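PDB 4RY8: periplasmic binding protein from Thermotoga lettingae TMO, which binds the sugar 5-methylthioribose between its two lobes and probably delivers it to a membrane transporter for uptake into the cell. Local coordinates for residues L49-H54 and E65-Q70; A19-V24 and D73-D78; G135-I140 and P165-V170. All coordinates share one frame; numbering follows the deposited sequence.

Interaction 1 of 3, residues L49-H54 and E65-Q70; sequences LEATAH and ENFITQ
Strand 49-52 and helix 65-69 run nearly antiparallel, their axes 155° apart and 10.9 Å at closest approach, so that side chains alone must fill the gap. No hydrogen bond crosses it, and the contact depends on one aromatic ring. Phe-67 has CG anti to its carbonyl carbon (chi1 -71°), a rotamer that carries the ring off the helix toward the strand. Its far rim does the touching. The methyl of Ala-51 meets the ring at its edge, near the ring plane, with CB 3.6 Å from Phe-67 CE2. Leu-49 arrives on the other side of CZ and crosses the ring obliquely: its CD1 lies 3.7 Å from Phe-67 CE1, while its CB is 3.8 Å from the same carbon. The two strand residues are complementary, the short alanine admitting the ring close to the backbone and the longer leucine following the rim outward. Gln-70, extended beyond CG, meets Leu-49 tip to tip, with OE1 3.8 Å from Leu-49 CD1, a contact without a bond at an exposed margin that suits a polar amide. Glu-50, the alternate residue, points away from the helix, and its OE2 is hydrogen-bonded to Gln-38 NE2. The interface is therefore small and apolar, typical of a helix laid on one face of an alpha/beta sheet. Phe-67 also reaches Ala-19 and Val-21 on strand 17-22 and Val-72 in the loop beyond the helix, so helix 57-69 spans strand 47-52, outermost in its sheet within this chain, and the inner neighbour, while Ile-68 turns toward helix 82-94.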
loop_
_atom_site.group_PDB
_atom_site.type_symbol
_atom_site.label_atom_id
_atom_site.label_comp_id
_atom_site.label_asym_id
_atom_site.label_seq_id
_atom_site.Cartn_x
_atom_site.Cartn_y
_atom_site.Cartn_z
ATOM N N LEU C 49 1.345 -0.536 34.645
ATOM C CA LEU C 49 2.540 -1.272 35.037
ATOM C C LEU C 49 3.310 -1.592 33.759
ATOM O O LEU C 49 2.708 -1.792 32.702
ATOM C CB LEU C 49 2.162 -2.583 35.763
ATOM C CG LEU C 49 1.224 -2.484 36.967
ATOM C CD1 LEU C 49 0.820 -3.857 37.473
ATOM C CD2 LEU C 49 1.879 -1.685 38.081
ATOM N N GLU C 50 4.634 -1.668 33.871
ATOM C CA GLU C 50 5.531 -1.751 32.727
ATOM C C GLU C 50 6.567 -2.838 33.020
ATOM O O GLU C 50 7.092 -2.933 34.129
ATOM C CB GLU C 50 6.233 -0.393 32.518
ATOM C CG GLU C 50 5.436 0.810 33.024
ATOM C CD GLU C 50 6.117 2.160 32.815
ATOM O OE1 GLU C 50 7.373 2.214 32.739
ATOM O OE2 GLU C 50 5.380 3.180 32.743
ATOM N N ALA C 51 6.856 -3.669 32.039
ATOM C CA ALA C 51 7.941 -4.648 32.174
ATOM C C ALA C 51 8.554 -4.775 30.792
ATOM O O ALA C 51 7.839 -4.764 29.795
ATOM C CB ALA C 51 7.395 -5.973 32.651
ATOM N N THR C 52 9.871 -4.837 30.700
ATOM C CA THR C 52 10.503 -4.870 29.392
ATOM C C THR C 52 11.498 -5.979 29.464
ATOM O O THR C 52 12.285 -6.042 30.402
ATOM C CB THR C 52 11.164 -3.511 29.039
ATOM O OG1 THR C 52 10.184 -2.456 29.108
ATOM C CG2 THR C 52 11.813 -3.524 27.683
ATOM N N ALA C 53 11.467 -6.859 28.487
ATOM C CA ALA C 53 12.333 -8.037 28.494
ATOM C C ALA C 53 13.715 -7.906 27.818
ATOM O O ALA C 53 14.571 -8.799 27.963
ATOM C CB ALA C 53 11.582 -9.235 27.935
ATOM N N HIS C 54 13.927 -6.817 27.093
ATOM C CA HIS C 54 15.175 -6.546 26.348
ATOM C C HIS C 54 15.677 -7.750 25.580
ATOM O O HIS C 54 16.836 -8.131 25.669
ATOM C CB HIS C 54 16.238 -6.031 27.297
ATOM C CG HIS C 54 15.720 -5.016 28.264
ATOM N ND1 HIS C 54 15.401 -3.728 27.886
ATOM C CD2 HIS C 54 15.475 -5.093 29.594
ATOM C CE1 HIS C 54 14.991 -3.048 28.944
ATOM N NE2 HIS C 54 15.006 -3.857 29.989
ATOM N N GLU C 65 3.398 -13.996 32.916
ATOM C CA GLU C 65 2.994 -14.820 34.037
ATOM C C GLU C 65 2.915 -14.043 35.366
ATOM O O GLU C 65 1.955 -14.228 36.117
ATOM C CB GLU C 65 3.931 -16.039 34.071
ATOM C CG GLU C 65 4.194 -16.735 35.374
ATOM C CD GLU C 65 5.429 -17.627 35.244
ATOM O OE1 GLU C 65 6.119 -17.837 36.260
ATOM O OE2 GLU C 65 5.737 -18.093 34.115
ATOM N N ASN C 66 3.873 -13.159 35.651
ATOM C CA ASN C 66 3.779 -12.360 36.894
ATOM C C ASN C 66 2.502 -11.544 36.838
ATOM O O ASN C 66 1.783 -11.468 37.826
ATOM C CB ASN C 66 4.975 -11.399 37.086
ATOM C CG ASN C 66 6.298 -12.132 37.275
ATOM O OD1 ASN C 66 7.380 -11.553 37.117
ATOM N ND2 ASN C 66 6.215 -13.418 37.596
ATOM N N PHE C 67 2.209 -10.949 35.681
ATOM C CA PHE C 67 1.009 -10.112 35.586
ATOM C C PHE C 67 -0.286 -10.929 35.662
ATOM O O PHE C 67 -1.305 -10.440 36.193
ATOM C CB PHE C 67 1.071 -9.194 34.363
ATOM C CG PHE C 67 2.089 -8.099 34.505
ATOM C CD1 PHE C 67 2.059 -7.250 35.607
ATOM C CD2 PHE C 67 3.097 -7.931 33.569
ATOM C CE1 PHE C 67 2.994 -6.247 35.759
ATOM C CE2 PHE C 67 4.039 -6.930 33.715
ATOM C CZ PHE C 67 3.991 -6.097 34.815
ATOM N N ILE C 68 -0.245 -12.172 35.166
ATOM C CA ILE C 68 -1.395 -13.088 35.295
ATOM C C ILE C 68 -1.682 -13.362 36.773
ATOM O O ILE C 68 -2.809 -13.153 37.257
ATOM C CB ILE C 68 -1.198 -14.408 34.511
ATOM C CG1 ILE C 68 -1.298 -14.127 33.015
ATOM C CG2 ILE C 68 -2.275 -15.410 34.887
ATOM C CD1 ILE C 68 -0.861 -15.251 32.093
ATOM N N THR C 69 -0.643 -13.779 37.486
ATOM C CA THR C 69 -0.719 -14.008 38.935
ATOM C C THR C 69 -1.273 -12.802 39.681
ATOM O O THR C 69 -2.157 -12.947 40.516
ATOM C CB THR C 69 0.664 -14.345 39.487
ATOM O OG1 THR C 69 1.138 -15.513 38.812
ATOM C CG2 THR C 69 0.603 -14.605 40.999
ATOM N N GLN C 70 -0.764 -11.613 39.365
ATOM C CA GLN C 70 -1.295 -10.372 39.955
ATOM C C GLN C 70 -2.756 -10.066 39.536
ATOM O O GLN C 70 -3.371 -9.125 40.072
ATOM C CB GLN C 70 -0.386 -9.193 39.588
ATOM C CG GLN C 70 1.051 -9.309 40.117
ATOM C CD GLN C 70 1.955 -8.224 39.558
ATOM O OE1 GLN C 70 1.495 -7.107 39.295
ATOM N NE2 GLN C 70 3.241 -8.543 39.351
#

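Interaction 2 of 3, residues A19-V24 and D73-D78; sequences ALVREV and DAIIID
The guanidinium of Arg-22 and the carboxylate of Asp-78 stand 87° apart, and Val-24 O lies over one guanidinium face, offset toward its rim. Although the two side chains run side by side, NE of Arg-22 stays 5.2 Å from OD2 of Asp-78, so any attraction is probably long-range; Arg-22 NH1 hydrogen-bonds Thr-52 OG1. OD1 of Asp-78 lies 2.9 Å from a water that probably donates to it; the water accepts from Val-24 N, linking the end of strand 74-78 to the loop that follows strand 19-22. Leu-20, its CG anti to the backbone N (chi1 170°), swings CD1 to 3.8 Å from Ile-76 CG2, whereas on the other face Val-21 CG2 lies alongside Ile-75 CG2. Five backbone hydrogen bonds fix the register; the shortest, Ile-76 N to Ala-19 O at 2.7 Å, points nearly along the C=O axis. Beta-branched valine and isoleucine suit extended, buried strands. Such parallel strands characterise the Rossmann-like lobe of a sugar-binding protein, with C-terminal strand ends facing the ligand: Glu-23, whose OE1 accepts a hydrogen bond from Gly-80 N, touches the pocket residues His-79 and Phe-147, its side chain about 7 Å from the bound 5-methylthioribose.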
loop_
_atom_site.group_PDB
_atom_site.type_symbol
_atom_site.label_atom_id
_atom_site.label_comp_id
_atom_site.label_asym_id
_atom_site.label_seq_id
_atom_site.Cartn_x
_atom_site.Cartn_y
_atom_site.Cartn_z
ATOM N N ALA C 19 -1.048 -3.850 32.389
ATOM C CA ALA C 19 0.364 -4.191 32.259
ATOM C C ALA C 19 0.840 -4.092 30.820
ATOM O O ALA C 19 0.222 -4.633 29.899
ATOM C CB ALA C 19 0.620 -5.604 32.785
ATOM N N LEU C 20 1.965 -3.429 30.640
ATOM C CA LEU C 20 2.576 -3.274 29.346
ATOM C C LEU C 20 3.807 -4.134 29.379
ATOM O O LEU C 20 4.737 -3.872 30.150
ATOM C CB LEU C 20 2.958 -1.800 29.098
ATOM C CG LEU C 20 3.833 -1.572 27.867
ATOM C CD1 LEU C 20 3.191 -2.077 26.565
ATOM C CD2 LEU C 20 4.181 -0.113 27.693
ATOM N N VAL C 21 3.809 -5.183 28.575
ATOM C CA VAL C 21 4.924 -6.113 28.544
ATOM C C VAL C 21 5.569 -6.000 27.187
ATOM O O VAL C 21 4.959 -6.354 26.179
ATOM C CB VAL C 21 4.463 -7.563 28.789
ATOM C CG1 VAL C 21 5.649 -8.525 28.707
ATOM C CG2 VAL C 21 3.799 -7.664 30.134
ATOM N N ARG C 22 6.822 -5.545 27.161
ATOM C CA ARG C 22 7.509 -5.250 25.924
ATOM C C ARG C 22 8.682 -6.116 25.700
ATOM O O ARG C 22 9.437 -6.329 26.604
ATOM C CB ARG C 22 8.075 -3.833 25.968
ATOM C CG ARG C 22 7.085 -2.759 26.394
ATOM C CD ARG C 22 7.817 -1.720 27.199
ATOM N NE ARG C 22 8.323 -0.694 26.325
ATOM C CZ ARG C 22 9.390 0.070 26.550
ATOM N NH1 ARG C 22 10.179 -0.052 27.624
ATOM N NH2 ARG C 22 9.672 0.979 25.644
ATOM N N GLU C 23 8.917 -6.497 24.468
ATOM C CA GLU C 23 10.135 -7.229 24.127
ATOM C C GLU C 23 11.337 -6.298 24.095
ATOM O O GLU C 23 12.423 -6.659 24.532
ATOM C CB GLU C 23 9.992 -7.917 22.765
ATOM C CG GLU C 23 11.116 -8.915 22.452
ATOM C CD GLU C 23 11.198 -9.403 20.980
ATOM O OE1 GLU C 23 10.290 -9.164 20.147
ATOM O OE2 GLU C 23 12.208 -10.048 20.627
ATOM N N VAL C 24 11.143 -5.089 23.593
ATOM C CA VAL C 24 12.260 -4.265 23.173
ATOM C C VAL C 24 11.978 -2.834 23.611
ATOM O O VAL C 24 10.854 -2.380 23.515
ATOM C CB VAL C 24 12.411 -4.345 21.625
ATOM C CG1 VAL C 24 13.238 -3.190 21.060
ATOM C CG2 VAL C 24 13.021 -5.683 21.237
ATOM N N ASP C 73 -6.140 -6.217 35.219
ATOM C CA ASP C 73 -7.303 -6.141 34.383
ATOM C C ASP C 73 -6.999 -6.433 32.885
ATOM O O ASP C 73 -7.806 -7.040 32.162
ATOM C CB ASP C 73 -7.952 -4.758 34.578
ATOM C CG ASP C 73 -8.418 -4.541 35.993
ATOM O OD1 ASP C 73 -7.626 -4.091 36.857
ATOM O OD2 ASP C 73 -9.584 -4.875 36.256
ATOM N N ALA C 74 -5.836 -6.007 32.412
ATOM C CA ALA C 74 -5.453 -6.290 31.036
ATOM C C ALA C 74 -3.955 -6.269 30.836
ATOM O O ALA C 74 -3.234 -5.597 31.574
ATOM C CB ALA C 74 -6.105 -5.263 30.103
ATOM N N ILE C 75 -3.503 -7.022 29.827
ATOM C CA ILE C 75 -2.132 -6.992 29.367
ATOM C C ILE C 75 -1.996 -6.474 27.914
ATOM O O ILE C 75 -2.666 -6.970 26.988
ATOM C CB ILE C 75 -1.516 -8.403 29.503
ATOM C CG1 ILE C 75 -1.713 -8.911 30.921
ATOM C CG2 ILE C 75 -0.033 -8.371 29.188
ATOM C CD1 ILE C 75 -1.312 -10.355 31.128
ATOM N N ILE C 76 -1.108 -5.504 27.710
ATOM C CA ILE C 76 -0.637 -5.178 26.389
ATOM C C ILE C 76 0.655 -5.970 26.116
ATOM O O ILE C 76 1.653 -5.855 26.840
ATOM C CB ILE C 76 -0.361 -3.677 26.238
ATOM C CG1 ILE C 76 -1.606 -2.901 26.676
ATOM C CG2 ILE C 76 0.003 -3.328 24.806
ATOM C CD1 ILE C 76 -1.303 -1.496 27.128
ATOM N N ILE C 77 0.619 -6.789 25.087
ATOM C CA ILE C 77 1.801 -7.443 24.593
ATOM C C ILE C 77 2.408 -6.706 23.389
ATOM O O ILE C 77 1.834 -6.623 22.290
ATOM C CB ILE C 77 1.542 -8.900 24.307
ATOM C CG1 ILE C 77 0.980 -9.540 25.579
ATOM C CG2 ILE C 77 2.849 -9.564 23.903
ATOM C CD1 ILE C 77 0.699 -10.998 25.443
ATOM N N ASP C 78 3.613 -6.198 23.624
ATOM C CA ASP C 78 4.340 -5.393 22.692
ATOM C C ASP C 78 5.518 -6.161 22.089
ATOM O O ASP C 78 6.483 -6.421 22.786
ATOM C CB ASP C 78 4.847 -4.211 23.479
ATOM C CG ASP C 78 5.231 -3.090 22.623
ATOM O OD1 ASP C 78 6.072 -3.356 21.754
ATOM O OD2 ASP C 78 4.676 -1.975 22.813
HETATM O O HOH W 1 8.784 -3.975 22.409
#

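Interaction 3 of 3, residues G135-I140 and P165-V170; sequences GNANVI and PGIKEV
Ile-167 marks the tight part of this contact and the outer part of Lys-168 its loose side. The Ile-167 side chain bends at chi2 (-70°) so that CD1 folds back to 3.5 Å from Gly-135 C and packs on Ala-137 CB. Its other branch, CG2, crosses obliquely to Val-139 CG2 at 4.0 Å. Gly-135 suits its positive phi (72°), and Gly-166 its place because a CB there would collide with Gly-135 O and Asn-136 OD1; without one, the two chains come together where they enter the sheet. An alanine in place of Ile-167 would lose the CD1 and CG2 contacts and probably loosen the packing against Gly-135 and Val-139. On the opposite face Asn-138 and Lys-168 lie side by side, the lysine then turning its amino end away to the exposed surface. Val-170 fits more firmly there: its CG1 is 3.8 Å from Asn-138 CB, and its CG2, in the crowded position between N and the carbonyl carbon, is 3.4 Å from Val-139 O. Four backbone hydrogen bonds join the parallel strands between the two faces. The central two run nearly along C=O, but Ala-137 N sits well above the carbonyl plane of Gly-166, the least regular of the four. The pair belongs to a beta-alpha-beta crossover through helix 148-163, whose Trp-157 packs on Val-139 and Ile-167; its NE1 hydrogen-bonds to Glu-169 OE1, also salt-bridged to Lys-161. Leu-129 of helix 118-132 touches the same two aliphatic residues, strand 167-173 is outermost within the chain, and strand 137-142 has strand 200-203 as its other neighbour in the sheet.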
loop_
_atom_site.group_PDB
_atom_site.type_symbol
_atom_site.label_atom_id
_atom_site.label_comp_id
_atom_site.label_asym_id
_atom_site.label_seq_id
_atom_site.Cartn_x
_atom_site.Cartn_y
_atom_site.Cartn_z
ATOM N N GLY C 135 14.055 2.699 -11.044
ATOM C CA GLY C 135 14.126 1.225 -11.073
ATOM C C GLY C 135 15.487 0.578 -11.237
ATOM O O GLY C 135 15.548 -0.652 -11.424
ATOM N N ASN C 136 16.567 1.369 -11.181
ATOM C CA ASN C 136 17.947 0.845 -11.123
ATOM C C ASN C 136 18.744 1.348 -9.895
ATOM O O ASN C 136 19.035 2.553 -9.768
ATOM C CB ASN C 136 18.714 1.231 -12.391
ATOM C CG ASN C 136 18.147 0.581 -13.630
ATOM O OD1 ASN C 136 18.209 -0.643 -13.804
ATOM N ND2 ASN C 136 17.558 1.386 -14.482
ATOM N N ALA C 137 19.108 0.421 -9.014
ATOM C CA ALA C 137 19.852 0.723 -7.801
ATOM C C ALA C 137 20.516 -0.530 -7.259
ATOM O O ALA C 137 19.948 -1.606 -7.367
ATOM C CB ALA C 137 18.948 1.251 -6.710
ATOM N N ASN C 138 21.649 -0.327 -6.574
ATOM C CA ASN C 138 22.352 -1.365 -5.803
ATOM C C ASN C 138 22.166 -1.148 -4.276
ATOM O O ASN C 138 22.848 -0.340 -3.645
ATOM C CB ASN C 138 23.846 -1.344 -6.160
ATOM C CG ASN C 138 24.116 -1.654 -7.629
ATOM O OD1 ASN C 138 25.001 -1.063 -8.249
ATOM N ND2 ASN C 138 23.372 -2.583 -8.173
ATOM N N VAL C 139 21.255 -1.905 -3.693
ATOM C CA VAL C 139 20.740 -1.607 -2.379
ATOM C C VAL C 139 21.375 -2.455 -1.322
ATOM O O VAL C 139 21.398 -3.723 -1.458
ATOM C CB VAL C 139 19.203 -1.860 -2.345
ATOM C CG1 VAL C 139 18.631 -1.523 -0.972
ATOM C CG2 VAL C 139 18.526 -1.049 -3.435
ATOM N N ILE C 140 21.845 -1.769 -0.275
ATOM C CA ILE C 140 22.153 -2.368 1.055
ATOM C C ILE C 140 20.898 -2.375 1.908
ATOM O O ILE C 140 20.367 -1.343 2.279
ATOM C CB ILE C 140 23.318 -1.676 1.777
ATOM C CG1 ILE C 140 24.598 -1.837 0.897
ATOM C CG2 ILE C 140 23.506 -2.255 3.198
ATOM C CD1 ILE C 140 25.770 -0.968 1.256
ATOM N N PRO C 165 13.051 -5.086 -11.486
ATOM C CA PRO C 165 14.180 -6.018 -11.368
ATOM C C PRO C 165 15.565 -5.397 -11.513
ATOM O O PRO C 165 16.570 -6.097 -11.295
ATOM C CB PRO C 165 13.902 -7.063 -12.463
ATOM C CG PRO C 165 13.046 -6.352 -13.445
ATOM C CD PRO C 165 12.249 -5.321 -12.693
ATOM N N GLY C 166 15.637 -4.108 -11.844
ATOM C CA GLY C 166 16.861 -3.384 -11.703
ATOM C C GLY C 166 17.186 -2.907 -10.289
ATOM O O GLY C 166 18.272 -2.422 -10.059
ATOM N N ILE C 167 16.255 -3.038 -9.343
ATOM C CA ILE C 167 16.483 -2.683 -7.952
ATOM C C ILE C 167 17.052 -3.931 -7.309
ATOM O O ILE C 167 16.325 -4.923 -7.120
ATOM C CB ILE C 167 15.183 -2.249 -7.267
ATOM C CG1 ILE C 167 14.618 -1.028 -7.982
ATOM C CG2 ILE C 167 15.426 -1.880 -5.806
ATOM C CD1 ILE C 167 15.421 0.237 -7.780
ATOM N N LYS C 168 18.361 -3.915 -7.043
ATOM C CA LYS C 168 19.061 -5.165 -6.685
ATOM C C LYS C 168 19.444 -5.134 -5.209
ATOM O O LYS C 168 19.900 -4.122 -4.719
ATOM C CB LYS C 168 20.364 -5.351 -7.475
ATOM C CG LYS C 168 20.248 -5.337 -8.984
ATOM C CD LYS C 168 19.703 -6.642 -9.510
ATOM C CE LYS C 168 19.524 -6.588 -11.024
ATOM N NZ LYS C 168 20.817 -6.590 -11.758
ATOM N N GLU C 169 19.284 -6.256 -4.505
ATOM C CA GLU C 169 19.779 -6.344 -3.151
ATOM C C GLU C 169 21.216 -6.806 -3.291
ATOM O O GLU C 169 21.455 -7.860 -3.823
ATOM C CB GLU C 169 18.964 -7.346 -2.323
ATOM C CG GLU C 169 19.432 -7.459 -0.872
ATOM C CD GLU C 169 18.527 -8.297 0.015
ATOM O OE1 GLU C 169 17.271 -8.191 -0.015
ATOM O OE2 GLU C 169 19.095 -9.052 0.806
ATOM N N VAL C 170 22.172 -6.002 -2.863
ATOM C CA VAL C 170 23.575 -6.413 -2.924
ATOM C C VAL C 170 24.139 -6.817 -1.553
ATOM O O VAL C 170 25.208 -7.428 -1.492
ATOM C CB VAL C 170 24.473 -5.328 -3.547
ATOM C CG1 VAL C 170 23.967 -4.936 -4.928
ATOM C CG2 VAL C 170 24.578 -4.122 -2.632
#

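Interactions 1 and 2 are parts of one lobe, their centres 7 Å apart, with interaction 1 nested inside the chain loop that interaction 2 closes. They join directly: Phe-67 CG packs 3.4 Å from Ala-19 CB, and Leu-49 O probably accepts a hydrogen bond from Leu-20 N, making strand 17-22 the shared element between strands 47-52 and 74-78. Interaction 3 lies on the opposite side of the chain's centre, in the other sheet, about 38 Å from interaction 2 and 43 Å from interaction 1, centre to centre. The sugar is held between these lobes; the Glu-23 side chain of interaction 2 comes to about 7 Å from it, whereas interactions 1 and 3 belong to the bodies of their lobes.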